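Local coordinates for ESX-1 secretion system protein EccA1 (Mycobacterium tuberculosis, PDB 4F3V) that is an ATPase that probably helps power export of virulence factors through the ESX-1 type VII secretion system, represented here by its N-terminal TPR domain, at residues G178-A190 and Y252-S264. Sequence-based numbering, arbitrary orientation.
Sequences GVAAANLALFTEA and YRLKTTTAEQIAS. With SO4 (sulfate ion), chain G.
Asn183 O accepts a hydrogen bond from Thr257 N at 2.9 Å, nearly straight at the hydrogen (171°). The carbonyl belongs to the last turn of helix 167-183 in this TPR domain, where a Schellman motif with Ala185 at its C-prime position ends the helix, and the bond ties that end to the extended chain following helix 241-248. One residue on, Leu184 CA makes a C-H...O contact of 3.3 Å with Thr257 O. The Asn183 amide is held at both ends: ND2 donates back to Val179 O, reaching it from the face opposite that used by Asn183 N, while a water donates to both OD1 and Lys255 O, bridging the segments. Thr256 CG2, set beside its own backbone N (OG1 at chi1 56°), comes within 3.4 Å of Ala182 O and meets Phe187 CZ obliquely. Leu254 CD2 approaches the edge of that ring, near its plane, and also lies against Ala182. Phe187 packs on Ser220 of helix 207-221, and Trp151 touches both Asn183 and Thr257. At the far end, Leu184 reaches helix 259-263, whose N-cap is Thr258: Leu184 CD2 sits 3.7 Å from Thr258 CA and 4.1 Å from Ile262 CD1.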
loop_
_atom_site.group_PDB
_atom_site.type_symbol
_atom_site.label_atom_id
_atom_site.label_comp_id
_atom_site.label_asym_id
_atom_site.label_seq_id
_atom_site.Cartn_x
_atom_site.Cartn_y
_atom_site.Cartn_z
ATOM N N GLY A 178 12.947 -9.079 2.961
ATOM C CA GLY A 178 14.270 -8.726 2.380
ATOM C C GLY A 178 14.661 -7.278 2.544
ATOM O O GLY A 178 15.808 -6.981 2.877
ATOM N N VAL A 179 13.695 -6.371 2.335
ATOM C CA VAL A 179 13.904 -4.953 2.569
ATOM C C VAL A 179 14.252 -4.664 4.033
ATOM O O VAL A 179 15.192 -3.904 4.320
ATOM C CB VAL A 179 12.701 -4.140 2.079
ATOM C CG1 VAL A 179 12.770 -2.702 2.570
ATOM C CG2 VAL A 179 12.636 -4.214 0.532
ATOM N N ALA A 180 13.463 -5.231 4.949
ATOM C CA ALA A 180 13.714 -5.099 6.384
ATOM C C ALA A 180 15.129 -5.609 6.734
ATOM O O ALA A 180 15.884 -4.945 7.452
ATOM C CB ALA A 180 12.630 -5.841 7.196
ATOM N N ALA A 181 15.504 -6.780 6.208
ATOM C CA ALA A 181 16.872 -7.320 6.422
ATOM C C ALA A 181 17.970 -6.379 5.945
ATOM O O ALA A 181 18.925 -6.113 6.667
ATOM C CB ALA A 181 17.038 -8.663 5.745
ATOM N N ALA A 182 17.811 -5.844 4.742
ATOM C CA ALA A 182 18.771 -4.881 4.188
ATOM C C ALA A 182 18.930 -3.643 5.070
ATOM O O ALA A 182 20.056 -3.210 5.337
ATOM C CB ALA A 182 18.356 -4.496 2.782
ATOM N N ASN A 183 17.814 -3.114 5.559
ATOM C CA ASN A 183 17.841 -1.937 6.404
ATOM C C ASN A 183 18.452 -2.193 7.790
ATOM O O ASN A 183 18.793 -1.250 8.499
ATOM C CB ASN A 183 16.432 -1.345 6.514
ATOM C CG ASN A 183 16.066 -0.470 5.325
ATOM O OD1 ASN A 183 16.523 0.657 5.230
ATOM N ND2 ASN A 183 15.236 -0.977 4.430
ATOM N N LEU A 184 18.536 -3.466 8.173
ATOM C CA LEU A 184 19.198 -3.894 9.392
ATOM C C LEU A 184 20.645 -4.385 9.126
ATOM O O LEU A 184 21.279 -4.983 10.003
ATOM C CB LEU A 184 18.380 -5.000 10.072
ATOM C CG LEU A 184 16.998 -4.598 10.621
ATOM C CD1 LEU A 184 16.121 -5.819 10.895
ATOM C CD2 LEU A 184 17.143 -3.713 11.864
ATOM N N ALA A 185 21.156 -4.118 7.927
ATOM C CA ALA A 185 22.517 -4.489 7.541
ATOM C C ALA A 185 22.756 -6.004 7.486
ATOM O O ALA A 185 23.901 -6.463 7.564
ATOM C CB ALA A 185 23.541 -3.810 8.461
ATOM N N LEU A 186 21.670 -6.761 7.315
ATOM C CA LEU A 186 21.714 -8.208 7.150
ATOM C C LEU A 186 21.705 -8.477 5.651
ATOM O O LEU A 186 20.738 -8.984 5.088
ATOM C CB LEU A 186 20.517 -8.858 7.841
ATOM C CG LEU A 186 20.374 -8.575 9.342
ATOM C CD1 LEU A 186 19.150 -9.264 9.915
ATOM C CD2 LEU A 186 21.616 -8.974 10.122
ATOM N N PHE A 187 22.807 -8.108 5.021
ATOM C CA PHE A 187 22.848 -7.955 3.587
ATOM C C PHE A 187 22.791 -9.283 2.823
ATOM O O PHE A 187 22.169 -9.357 1.758
ATOM C CB PHE A 187 24.105 -7.154 3.192
ATOM C CG PHE A 187 24.101 -5.724 3.688
ATOM C CD1 PHE A 187 23.049 -4.880 3.368
ATOM C CD2 PHE A 187 25.130 -5.226 4.484
ATOM C CE1 PHE A 187 23.024 -3.562 3.810
ATOM C CE2 PHE A 187 25.101 -3.913 4.938
ATOM C CZ PHE A 187 24.041 -3.085 4.583
ATOM N N THR A 188 23.452 -10.317 3.351
ATOM C CA THR A 188 23.412 -11.632 2.718
ATOM C C THR A 188 22.000 -12.195 2.744
ATOM O O THR A 188 21.516 -12.713 1.739
ATOM C CB THR A 188 24.395 -12.625 3.368
ATOM O OG1 THR A 188 25.723 -12.202 3.061
ATOM C CG2 THR A 188 24.205 -14.043 2.817
ATOM N N GLU A 189 21.346 -12.100 3.907
ATOM C CA GLU A 189 19.957 -12.509 4.042
ATOM C C GLU A 189 19.056 -11.708 3.078
ATOM O O GLU A 189 18.194 -12.291 2.417
ATOM C CB GLU A 189 19.495 -12.357 5.503
ATOM C CG GLU A 189 17.999 -12.599 5.691
ATOM C CD GLU A 189 17.532 -12.587 7.131
ATOM O OE1 GLU A 189 18.347 -12.387 8.074
ATOM O OE2 GLU A 189 16.315 -12.769 7.311
ATOM N N ALA A 190 19.246 -10.388 3.025
ATOM C CA ALA A 190 18.496 -9.528 2.105
ATOM C C ALA A 190 18.622 -10.018 0.658
ATOM O O ALA A 190 17.634 -10.145 -0.046
ATOM C CB ALA A 190 18.953 -8.079 2.200
ATOM N N TYR A 252 27.296 6.801 -2.342
ATOM C CA TYR A 252 25.865 6.767 -2.040
ATOM C C TYR A 252 25.509 5.405 -1.440
ATOM O O TYR A 252 25.456 4.396 -2.164
ATOM C CB TYR A 252 25.044 7.029 -3.316
ATOM C CG TYR A 252 23.582 7.351 -3.095
ATOM C CD1 TYR A 252 22.729 6.432 -2.495
ATOM C CD2 TYR A 252 23.044 8.573 -3.521
ATOM C CE1 TYR A 252 21.396 6.739 -2.312
ATOM C CE2 TYR A 252 21.710 8.879 -3.341
ATOM C CZ TYR A 252 20.896 7.955 -2.732
ATOM O OH TYR A 252 19.570 8.239 -2.555
ATOM N N ARG A 253 25.236 5.366 -0.135
ATOM C CA ARG A 253 24.946 4.102 0.556
ATOM C C ARG A 253 23.701 4.166 1.401
ATOM O O ARG A 253 23.299 5.232 1.850
ATOM C CB ARG A 253 26.090 3.703 1.477
ATOM C CG ARG A 253 27.425 3.741 0.796
ATOM C CD ARG A 253 28.478 2.916 1.502
ATOM N NE ARG A 253 29.549 2.605 0.550
ATOM C CZ ARG A 253 30.275 1.493 0.570
ATOM N NH1 ARG A 253 30.057 0.574 1.509
ATOM N NH2 ARG A 253 31.220 1.297 -0.349
ATOM N N LEU A 254 23.108 2.995 1.605
ATOM C CA LEU A 254 21.994 2.815 2.518
ATOM C C LEU A 254 22.448 3.075 3.963
ATOM O O LEU A 254 23.452 2.521 4.404
ATOM C CB LEU A 254 21.488 1.382 2.389
ATOM C CG LEU A 254 20.271 1.007 3.190
ATOM C CD1 LEU A 254 19.111 1.895 2.755
ATOM C CD2 LEU A 254 19.997 -0.495 3.058
ATOM N N LYS A 255 21.731 3.923 4.684
ATOM C CA LYS A 255 22.016 4.128 6.108
ATOM C C LYS A 255 21.231 3.076 6.845
ATOM O O LYS A 255 20.027 2.998 6.681
ATOM C CB LYS A 255 21.613 5.531 6.559
ATOM C CG LYS A 255 22.310 6.616 5.758
ATOM C CD LYS A 255 22.105 8.021 6.325
ATOM C CE LYS A 255 22.541 9.079 5.315
ATOM N NZ LYS A 255 22.406 10.445 5.893
ATOM N N THR A 256 21.894 2.210 7.596
ATOM C CA THR A 256 21.198 1.083 8.205
ATOM C C THR A 256 20.983 1.342 9.685
ATOM O O THR A 256 21.565 2.252 10.243
ATOM C CB THR A 256 21.951 -0.244 7.986
ATOM O OG1 THR A 256 23.278 -0.099 8.498
ATOM C CG2 THR A 256 21.967 -0.656 6.481
ATOM N N THR A 257 20.114 0.545 10.297
ATOM C CA THR A 257 19.869 0.599 11.730
ATOM C C THR A 257 19.988 -0.823 12.304
ATOM O O THR A 257 20.442 -1.753 11.613
ATOM C CB THR A 257 18.501 1.266 12.026
ATOM O OG1 THR A 257 18.340 1.497 13.438
ATOM C CG2 THR A 257 17.342 0.419 11.506
ATOM N N THR A 258 19.584 -0.990 13.560
ATOM C CA THR A 258 19.636 -2.283 14.271
ATOM C C THR A 258 18.411 -2.412 15.171
ATOM O O THR A 258 17.732 -1.410 15.471
ATOM C CB THR A 258 20.889 -2.372 15.160
ATOM O OG1 THR A 258 20.758 -1.453 16.238
ATOM C CG2 THR A 258 22.158 -2.032 14.379
ATOM N N ALA A 259 18.147 -3.631 15.632
ATOM C CA ALA A 259 17.071 -3.884 16.580
ATOM C C ALA A 259 17.221 -3.009 17.836
ATOM O O ALA A 259 16.253 -2.386 18.301
ATOM C CB ALA A 259 17.040 -5.350 16.967
ATOM N N GLU A 260 18.443 -2.948 18.354
ATOM C CA GLU A 260 18.741 -2.149 19.543
ATOM C C GLU A 260 18.459 -0.661 19.315
ATOM O O GLU A 260 17.848 0.017 20.146
ATOM C CB GLU A 260 20.199 -2.382 19.977
ATOM C CG GLU A 260 20.441 -3.834 20.422
ATOM C CD GLU A 260 20.592 -4.869 19.293
ATOM O OE1 GLU A 260 20.623 -4.555 18.068
ATOM O OE2 GLU A 260 20.665 -6.063 19.659
ATOM N N GLN A 261 18.878 -0.157 18.168
ATOM C CA GLN A 261 18.662 1.248 17.849
ATOM C C GLN A 261 17.163 1.562 17.717
ATOM O O GLN A 261 16.687 2.568 18.249
ATOM C CB GLN A 261 19.440 1.608 16.586
ATOM C CG GLN A 261 19.703 3.086 16.438
ATOM C CD GLN A 261 20.594 3.448 15.270
ATOM O OE1 GLN A 261 20.424 2.950 14.160
ATOM N NE2 GLN A 261 21.522 4.383 15.512
ATOM N N ILE A 262 16.415 0.712 17.022
ATOM C CA ILE A 262 14.957 0.897 16.918
ATOM C C ILE A 262 14.293 0.908 18.318
ATOM O O ILE A 262 13.454 1.763 18.610
ATOM C CB ILE A 262 14.290 -0.197 16.042
ATOM C CG1 ILE A 262 14.767 -0.081 14.574
ATOM C CG2 ILE A 262 12.791 -0.097 16.172
ATOM C CD1 ILE A 262 14.360 -1.254 13.690
ATOM N N ALA A 263 14.688 -0.025 19.174
ATOM C CA ALA A 263 14.151 -0.082 20.533
ATOM C C ALA A 263 14.503 1.149 21.379
ATOM O O ALA A 263 13.769 1.477 22.316
ATOM C CB ALA A 263 14.620 -1.355 21.238
ATOM N N SER A 264 15.598 1.831 21.067
ATOM C CA SER A 264 15.987 3.044 21.812
ATOM C C SER A 264 15.275 4.315 21.313
ATOM O O SER A 264 15.495 5.389 21.838
ATOM C CB SER A 264 17.506 3.268 21.741
ATOM O OG SER A 264 17.854 3.793 20.459
HETATM S S SO4 G . 26.522 -9.643 5.509
HETATM O O1 SO4 G . 27.603 -10.342 6.237
HETATM O O2 SO4 G . 27.017 -9.323 4.145
HETATM O O3 SO4 G . 25.325 -10.521 5.472
HETATM O O4 SO4 G . 26.161 -8.395 6.224
HETATM O O HOH W 1 17.578 2.006 7.584
#